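Local structure of N-terminal cyanobactin protease (Planktothrix agardhii NIES-596, 4H6W) at residues S78-I83 against G215-L220; V92-D97 against S108-Q113; T173-G178 against K252-L257. The protein probably works as a subtilisin-like serine endopeptidase in prenylagaramide maturation, this chain being the N-terminal protease domain of a longer protein. One frame throughout, in Å; residues are numbered along the deposited sequence.

In the fold
The three contacts illustrate how a subtilase domain packs loops, hairpins and helices around one parallel sheet. Contact 1 and contact 3 lie on opposite sides of the chain's centre, their centres about 25 Å apart, and their segments alternate along the sequence, so the regions they close overlap in sequence. Contact 2 is local, nested inside the long loop that contact 1 closes, with its centre about 23 Å from that of contact 1 and about 21 Å from that of contact 3. It alone approaches the predicted charge relay system of Asp29, His64 and Ser224: the side chain of Val94 is about 5 Å from that of Asp29 and about 8 Å from that of His64.

Contact 1: residues S78-I83 against G215-L220; sequences SPVTGI and GGTIRL
The β-hairpin formed by strands 208-211 and 217-220 meets the loop that follows helix 63-73 where the CG2 methyl of Thr217 touches Pro79 and Val80. Thr217 CG2 is 3.8 Å from Pro79 CB, and the same carbon is also 3.8 Å from Val80 CG2. In the threonine, chi1 of 63° places CG2 opposite the carbonyl carbon, where it faces the loop. The side chains of Val80 and Thr217 run past each other in opposite directions, with the CG2 methyl of the valine aimed at the threonine methyl. On the loop side an ST turn shapes the surface: the backbone N of Val80 donates to Ser78 OG over 3.1 Å, with an N-H...O angle of 159°. Pro79 sits inside that turn and projects toward the hairpin. The same serine hydroxyl is also hydrogen-bonded to the carbonyl of Gln75, which ties the turn back toward the end of helix 63-73. Around the contact, Val80 packs on Cys38 and on Ser70 of helix 63-73, Thr217 leans on Leu209 of the partner strand 208-211, and the side chain of His67 of the helix is hydrogen-bonded to the carbonyl oxygen of Ile218.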
loop_
_atom_site.group_PDB
_atom_site.type_symbol
_atom_site.label_atom_id
_atom_site.label_comp_id
_atom_site.label_asym_id
_atom_site.label_seq_id
_atom_site.Cartn_x
_atom_site.Cartn_y
_atom_site.Cartn_z
ATOM N N SER A 78 -20.933 -1.542 1.846
ATOM C CA SER A 78 -20.585 -2.753 2.584
ATOM C C SER A 78 -20.029 -2.358 3.961
ATOM O O SER A 78 -19.882 -1.169 4.256
ATOM C CB SER A 78 -19.547 -3.559 1.823
ATOM O OG SER A 78 -18.244 -3.117 2.158
ATOM N N PRO A 79 -19.690 -3.348 4.806
ATOM C CA PRO A 79 -19.198 -2.948 6.125
ATOM C C PRO A 79 -17.778 -2.332 6.132
ATOM O O PRO A 79 -17.333 -1.834 7.166
ATOM C CB PRO A 79 -19.251 -4.253 6.931
ATOM C CG PRO A 79 -20.087 -5.201 6.122
ATOM C CD PRO A 79 -19.855 -4.809 4.700
ATOM N N VAL A 80 -17.090 -2.352 4.987
ATOM C CA VAL A 80 -15.786 -1.708 4.855
ATOM C C VAL A 80 -15.819 -0.743 3.666
ATOM O O VAL A 80 -16.168 -1.138 2.548
ATOM C CB VAL A 80 -14.631 -2.742 4.688
ATOM C CG1 VAL A 80 -13.270 -2.051 4.595
ATOM C CG2 VAL A 80 -14.635 -3.740 5.842
ATOM N N THR A 81 -15.459 0.515 3.920
ATOM C CA THR A 81 -15.320 1.520 2.874
ATOM C C THR A 81 -13.893 1.484 2.268
ATOM O O THR A 81 -12.967 2.128 2.770
ATOM C CB THR A 81 -15.664 2.917 3.425
ATOM O OG1 THR A 81 -16.909 2.858 4.134
ATOM C CG2 THR A 81 -15.806 3.908 2.316
ATOM N N GLY A 82 -13.726 0.704 1.202
ATOM C CA GLY A 82 -12.438 0.578 0.515
ATOM C C GLY A 82 -12.009 1.884 -0.132
ATOM O O GLY A 82 -12.855 2.731 -0.467
ATOM N N ILE A 83 -10.700 2.051 -0.308
ATOM C CA ILE A 83 -10.159 3.259 -0.918
ATOM C C ILE A 83 -10.406 3.289 -2.418
ATOM O O ILE A 83 -10.733 4.345 -2.970
ATOM C CB ILE A 83 -8.646 3.420 -0.656
ATOM C CG1 ILE A 83 -8.333 3.384 0.857
ATOM C CG2 ILE A 83 -8.120 4.675 -1.334
ATOM C CD1 ILE A 83 -8.735 4.615 1.640
ATOM N N GLY A 215 -16.742 -13.057 8.273
ATOM C CA GLY A 215 -17.678 -11.966 8.056
ATOM C C GLY A 215 -17.853 -10.814 9.023
ATOM O O GLY A 215 -18.758 -10.010 8.844
ATOM N N GLY A 216 -17.029 -10.695 10.045
ATOM C CA GLY A 216 -17.110 -9.462 10.826
ATOM C C GLY A 216 -16.215 -8.372 10.248
ATOM O O GLY A 216 -15.739 -8.469 9.104
ATOM N N THR A 217 -15.992 -7.323 11.036
ATOM C CA THR A 217 -14.913 -6.371 10.772
ATOM C C THR A 217 -14.133 -6.170 12.052
ATOM O O THR A 217 -14.650 -6.362 13.149
ATOM C CB THR A 217 -15.407 -5.002 10.308
ATOM O OG1 THR A 217 -16.188 -4.414 11.350
ATOM C CG2 THR A 217 -16.224 -5.110 9.043
ATOM N N ILE A 218 -12.877 -5.783 11.908
ATOM C CA ILE A 218 -12.024 -5.586 13.062
ATOM C C ILE A 218 -11.160 -4.362 12.786
ATOM O O ILE A 218 -10.851 -4.057 11.623
ATOM C CB ILE A 218 -11.228 -6.884 13.378
ATOM C CG1 ILE A 218 -10.637 -6.849 14.788
ATOM C CG2 ILE A 218 -10.187 -7.202 12.308
ATOM C CD1 ILE A 218 -10.320 -8.221 15.362
ATOM N N ARG A 219 -10.844 -3.620 13.841
ATOM C CA ARG A 219 -9.900 -2.513 13.744
ATOM C C ARG A 219 -8.539 -3.056 14.149
ATOM O O ARG A 219 -8.423 -3.692 15.194
ATOM C CB ARG A 219 -10.306 -1.346 14.654
ATOM C CG ARG A 219 -11.657 -0.738 14.309
ATOM C CD ARG A 219 -11.808 0.721 14.734
ATOM N NE ARG A 219 -13.011 1.280 14.105
ATOM C CZ ARG A 219 -13.025 2.113 13.061
ATOM N NH1 ARG A 219 -11.895 2.549 12.512
ATOM N NH2 ARG A 219 -14.187 2.523 12.567
ATOM N N LEU A 220 -7.527 -2.827 13.309
ATOM C CA LEU A 220 -6.148 -3.275 13.575
ATOM C C LEU A 220 -5.138 -2.139 13.384
ATOM O O LEU A 220 -5.393 -1.189 12.637
ATOM C CB LEU A 220 -5.765 -4.453 12.665
ATOM C CG LEU A 220 -6.565 -5.756 12.743
ATOM C CD1 LEU A 220 -6.198 -6.686 11.598
ATOM C CD2 LEU A 220 -6.375 -6.456 14.087
#

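Contact 2: residues V92-D97 against S108-Q113; sequences VPVFAD and SRAIEQ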
loop_
_atom_site.group_PDB
_atom_site.type_symbol
_atom_site.label_atom_id
_atom_site.label_comp_id
_atom_site.label_asym_id
_atom_site.label_seq_id
_atom_site.Cartn_x
_atom_site.Cartn_y
_atom_site.Cartn_z
ATOM N N VAL A 92 -2.497 -12.528 -4.843
ATOM C CA VAL A 92 -1.348 -13.365 -5.120
ATOM C C VAL A 92 -0.704 -13.740 -3.779
ATOM O O VAL A 92 0.179 -13.033 -3.292
ATOM C CB VAL A 92 -0.353 -12.616 -6.013
ATOM C CG1 VAL A 92 0.692 -13.570 -6.559
ATOM C CG2 VAL A 92 -1.096 -11.918 -7.138
ATOM N N PRO A 93 -1.147 -14.853 -3.170
ATOM C CA PRO A 93 -0.735 -15.164 -1.798
ATOM C C PRO A 93 0.764 -15.454 -1.686
ATOM O O PRO A 93 1.307 -16.199 -2.497
ATOM C CB PRO A 93 -1.547 -16.427 -1.456
ATOM C CG PRO A 93 -2.565 -16.547 -2.541
ATOM C CD PRO A 93 -1.909 -15.960 -3.757
ATOM N N VAL A 94 1.421 -14.859 -0.693
ATOM C CA VAL A 94 2.845 -15.080 -0.473
ATOM C C VAL A 94 3.135 -15.785 0.846
ATOM O O VAL A 94 4.276 -16.159 1.089
ATOM C CB VAL A 94 3.681 -13.780 -0.567
ATOM C CG1 VAL A 94 3.647 -13.233 -1.980
ATOM C CG2 VAL A 94 3.210 -12.734 0.440
ATOM N N PHE A 95 2.126 -15.946 1.705
ATOM C CA PHE A 95 2.265 -16.865 2.850
ATOM C C PHE A 95 1.060 -17.741 3.124
ATOM O O PHE A 95 -0.067 -17.361 2.823
ATOM C CB PHE A 95 2.735 -16.207 4.175
ATOM C CG PHE A 95 2.610 -14.705 4.244
ATOM C CD1 PHE A 95 1.375 -14.082 4.266
ATOM C CD2 PHE A 95 3.758 -13.914 4.366
ATOM C CE1 PHE A 95 1.286 -12.691 4.348
ATOM C CE2 PHE A 95 3.675 -12.527 4.460
ATOM C CZ PHE A 95 2.432 -11.914 4.450
ATOM N N ALA A 96 1.327 -18.933 3.669
ATOM C CA ALA A 96 0.310 -19.727 4.361
ATOM C C ALA A 96 0.076 -19.068 5.720
ATOM O O ALA A 96 0.916 -18.296 6.201
ATOM C CB ALA A 96 0.753 -21.166 4.514
ATOM N N ASP A 97 -1.070 -19.352 6.333
ATOM C CA ASP A 97 -1.574 -18.529 7.451
ATOM C C ASP A 97 -0.759 -18.576 8.760
ATOM O O ASP A 97 0.325 -19.175 8.816
ATOM C CB ASP A 97 -3.086 -18.767 7.698
ATOM C CG ASP A 97 -3.493 -20.244 7.618
ATOM O OD1 ASP A 97 -2.626 -21.137 7.757
ATOM O OD2 ASP A 97 -4.698 -20.511 7.422
ATOM N N SER A 108 9.614 -12.585 -4.748
ATOM C CA SER A 108 10.058 -12.209 -6.069
ATOM C C SER A 108 9.245 -12.952 -7.137
ATOM O O SER A 108 8.985 -12.407 -8.212
ATOM C CB SER A 108 11.559 -12.472 -6.217
ATOM O OG SER A 108 11.819 -13.853 -6.339
ATOM N N ARG A 109 8.834 -14.184 -6.846
ATOM C CA ARG A 109 8.010 -14.926 -7.798
ATOM C C ARG A 109 6.625 -14.303 -7.892
ATOM O O ARG A 109 6.074 -14.164 -8.984
ATOM C CB ARG A 109 7.879 -16.400 -7.408
ATOM C CG ARG A 109 9.106 -17.259 -7.668
ATOM C CD ARG A 109 8.676 -18.675 -8.007
ATOM N NE ARG A 109 9.752 -19.644 -7.832
ATOM C CZ ARG A 109 10.008 -20.294 -6.695
ATOM N NH1 ARG A 109 9.269 -20.079 -5.608
ATOM N NH2 ARG A 109 11.013 -21.163 -6.646
ATOM N N ALA A 110 6.068 -13.916 -6.745
ATOM C CA ALA A 110 4.754 -13.313 -6.717
ATOM C C ALA A 110 4.780 -11.972 -7.460
ATOM O O ALA A 110 3.901 -11.698 -8.290
ATOM C CB ALA A 110 4.264 -13.160 -5.290
ATOM N N ILE A 111 5.801 -11.156 -7.198
ATOM C CA ILE A 111 5.927 -9.875 -7.902
ATOM C C ILE A 111 5.977 -10.129 -9.409
ATOM O O ILE A 111 5.222 -9.522 -10.167
ATOM C CB ILE A 111 7.153 -9.053 -7.442
ATOM C CG1 ILE A 111 7.027 -8.693 -5.972
ATOM C CG2 ILE A 111 7.283 -7.770 -8.251
ATOM C CD1 ILE A 111 8.331 -8.283 -5.339
ATOM N N GLU A 112 6.838 -11.058 -9.824
ATOM C CA GLU A 112 6.962 -11.416 -11.234
ATOM C C GLU A 112 5.602 -11.784 -11.829
ATOM O O GLU A 112 5.258 -11.368 -12.938
ATOM C CB GLU A 112 7.971 -12.546 -11.436
ATOM C CG GLU A 112 8.199 -12.911 -12.907
ATOM C CD GLU A 112 9.171 -14.071 -13.094
ATOM O OE1 GLU A 112 8.858 -15.196 -12.636
ATOM O OE2 GLU A 112 10.245 -13.859 -13.702
ATOM N N GLN A 113 4.826 -12.547 -11.076
ATOM C CA GLN A 113 3.521 -12.980 -11.548
ATOM C C GLN A 113 2.535 -11.808 -11.613
ATOM O O GLN A 113 1.781 -11.678 -12.595
ATOM C CB GLN A 113 2.978 -14.111 -10.685
ATOM C CG GLN A 113 1.855 -14.865 -11.363
ATOM C CD GLN A 113 1.333 -16.020 -10.531
ATOM O OE1 GLN A 113 1.600 -16.102 -9.325
ATOM N NE2 GLN A 113 0.581 -16.929 -11.176
#
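Val92 and Val94 close onto Ala110 within a β-α-β crossover, in which strand 88-91 leads through a loop into helix 104-116 and on to strand 121-124, with strand 24-28 lying between the two strands in the sheet. The apolar part of the contact converges on one methyl. Ala110 CB takes Val92 CG1 at 3.8 Å and Val94 CG1 at 3.4 Å, the latter close for two carbons. Both valines direct their side chains at the helix, but they present CG1 by different rotations: in Val92 it stands opposite the backbone N (chi1 -167°), in Val94 opposite the carbonyl carbon (chi1 -66°). Leu28 of strand 24-28 touches both valines and Ala110, extending this apolar cluster to the sheet.

One polar group borders the cluster. Gln113, one helical turn beyond Ala110, reaches along an extended chain and lays its amide oxygen OE1 3.9 Å from Val92 CG1, a van der Waals contact in which the two side chains pass at a slant.

Backbone hydrogen bonds of Val92 with Val27 and of Val94 with Asp29 hold the loop beside strand 24-28, and the second of these reaches a residue of the predicted charge relay system. Phe95 touches Asp29 in turn, and over the centre of its ring, 4.0 Å above the plane, sits the CG2 methyl of Val94.

Contact 3: residues T173-G178 against K252-L257; sequences TVLAVG and KVKNAL
This is helix-on-sheet packing with a water-mediated polar margin: Lys254 and Leu257 of helix 250-259 meet Leu175 of strand 175-180 and Thr173 in the loop that leads into it. The apolar half is a leucine pair: Leu175 CD2 lies 3.8 Å from Leu257 CD1, the side chains crossing at about a right angle. Beside it the aliphatic stem of Lys254 passes the strand residue, Lys254 CG 4.2 Å from Leu175 CB, and sets CD 3.6 Å from the carbonyl oxygen of Thr173. The stem leaves the helix fully extended, then bends twice (chi3 71°, chi4 85°), bringing the ammonium group round to two partners. Lys254 NZ donates to Asn255 OD1 over 3.0 Å, with the donor tilted 17° from the carbonyl plane, and to a water 2.8 Å away, which donates to the backbone O of Val174. Replacing Lys254 with an alanine would probably leave the water without its anchor on the helix, Asn255 OD1 without this donor and Leu175 CB less covered. Leu175 also packs on Val230 of helix 223-243, whereas Val174 packs on Ile143 of helix 137-148. Helices thus cover both faces of the parallel sheet, the three-layer α/β/α architecture of the subtilisin fold.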
loop_
_atom_site.group_PDB
_atom_site.type_symbol
_atom_site.label_atom_id
_atom_site.label_comp_id
_atom_site.label_asym_id
_atom_site.label_seq_id
_atom_site.Cartn_x
_atom_site.Cartn_y
_atom_site.Cartn_z
ATOM N N THR A 173 13.496 2.575 -5.737
ATOM C CA THR A 173 12.292 2.690 -6.583
ATOM C C THR A 173 10.995 2.180 -5.912
ATOM O O THR A 173 9.894 2.323 -6.461
ATOM C CB THR A 173 12.478 2.100 -8.013
ATOM O OG1 THR A 173 12.396 0.668 -7.963
ATOM C CG2 THR A 173 13.819 2.548 -8.640
ATOM N N VAL A 174 11.128 1.608 -4.720
ATOM C CA VAL A 174 9.962 1.197 -3.952
ATOM C C VAL A 174 9.397 2.383 -3.185
ATOM O O VAL A 174 10.150 3.279 -2.749
ATOM C CB VAL A 174 10.318 0.054 -2.987
ATOM C CG1 VAL A 174 9.145 -0.273 -2.067
ATOM C CG2 VAL A 174 10.745 -1.169 -3.794
ATOM N N LEU A 175 8.071 2.410 -3.034
ATOM C CA LEU A 175 7.452 3.391 -2.149
ATOM C C LEU A 175 7.234 2.744 -0.774
ATOM O O LEU A 175 6.503 1.750 -0.638
ATOM C CB LEU A 175 6.158 3.941 -2.752
ATOM C CG LEU A 175 5.304 4.940 -1.948
ATOM C CD1 LEU A 175 6.130 6.106 -1.457
ATOM C CD2 LEU A 175 4.132 5.465 -2.763
ATOM N N ALA A 176 7.904 3.290 0.235
ATOM C CA ALA A 176 7.832 2.754 1.590
ATOM C C ALA A 176 6.751 3.502 2.368
ATOM O O ALA A 176 6.551 4.692 2.146
ATOM C CB ALA A 176 9.182 2.887 2.279
ATOM N N VAL A 177 6.061 2.809 3.273
ATOM C CA VAL A 177 4.951 3.420 4.012
ATOM C C VAL A 177 4.977 3.083 5.504
ATOM O O VAL A 177 4.870 1.906 5.887
ATOM C CB VAL A 177 3.577 3.019 3.421
ATOM C CG1 VAL A 177 2.448 3.627 4.247
ATOM C CG2 VAL A 177 3.481 3.457 1.968
ATOM N N GLY A 178 5.131 4.121 6.335
ATOM C CA GLY A 178 5.052 3.979 7.786
ATOM C C GLY A 178 3.669 4.367 8.295
ATOM O O GLY A 178 2.781 4.757 7.507
ATOM N N LYS A 252 5.188 8.323 -12.036
ATOM C CA LYS A 252 4.775 9.714 -11.796
ATOM C C LYS A 252 3.995 9.791 -10.500
ATOM O O LYS A 252 4.146 10.733 -9.725
ATOM C CB LYS A 252 3.873 10.251 -12.912
ATOM C CG LYS A 252 4.541 11.000 -14.053
ATOM C CD LYS A 252 3.722 12.253 -14.369
ATOM C CE LYS A 252 3.336 12.385 -15.847
ATOM N NZ LYS A 252 4.457 12.283 -16.842
ATOM N N VAL A 253 3.151 8.800 -10.257
ATOM C CA VAL A 253 2.311 8.835 -9.061
ATOM C C VAL A 253 3.148 8.695 -7.791
ATOM O O VAL A 253 2.925 9.432 -6.814
ATOM C CB VAL A 253 1.149 7.823 -9.133
ATOM C CG1 VAL A 253 0.402 7.761 -7.817
ATOM C CG2 VAL A 253 0.208 8.186 -10.282
ATOM N N LYS A 254 4.136 7.798 -7.815
ATOM C CA LYS A 254 5.056 7.661 -6.673
ATOM C C LYS A 254 5.662 9.016 -6.262
ATOM O O LYS A 254 5.614 9.398 -5.094
ATOM C CB LYS A 254 6.170 6.664 -6.984
ATOM C CG LYS A 254 7.203 6.516 -5.875
ATOM C CD LYS A 254 8.295 5.521 -6.239
ATOM C CE LYS A 254 9.236 6.040 -7.321
ATOM N NZ LYS A 254 10.327 6.883 -6.758
ATOM N N ASN A 255 6.227 9.743 -7.222
ATOM C CA ASN A 255 6.919 10.996 -6.905
ATOM C C ASN A 255 5.968 12.111 -6.472
ATOM O O ASN A 255 6.307 12.913 -5.603
ATOM C CB ASN A 255 7.840 11.428 -8.052
ATOM C CG ASN A 255 8.958 10.412 -8.326
ATOM O OD1 ASN A 255 9.332 9.606 -7.462
ATOM N ND2 ASN A 255 9.489 10.446 -9.536
ATOM N N ALA A 256 4.771 12.138 -7.055
ATOM C CA ALA A 256 3.731 13.063 -6.621
ATOM C C ALA A 256 3.368 12.801 -5.159
ATOM O O ALA A 256 3.313 13.732 -4.354
ATOM C CB ALA A 256 2.502 12.953 -7.518
ATOM N N LEU A 257 3.138 11.536 -4.820
ATOM C CA LEU A 257 2.882 11.142 -3.428
ATOM C C LEU A 257 4.017 11.543 -2.499
ATOM O O LEU A 257 3.763 12.055 -1.409
ATOM C CB LEU A 257 2.599 9.638 -3.307
ATOM C CG LEU A 257 1.238 9.148 -3.822
ATOM C CD1 LEU A 257 1.203 7.624 -3.869
ATOM C CD2 LEU A 257 0.093 9.680 -2.970
HETATM O O HOH W 1 11.320 5.311 -4.699
#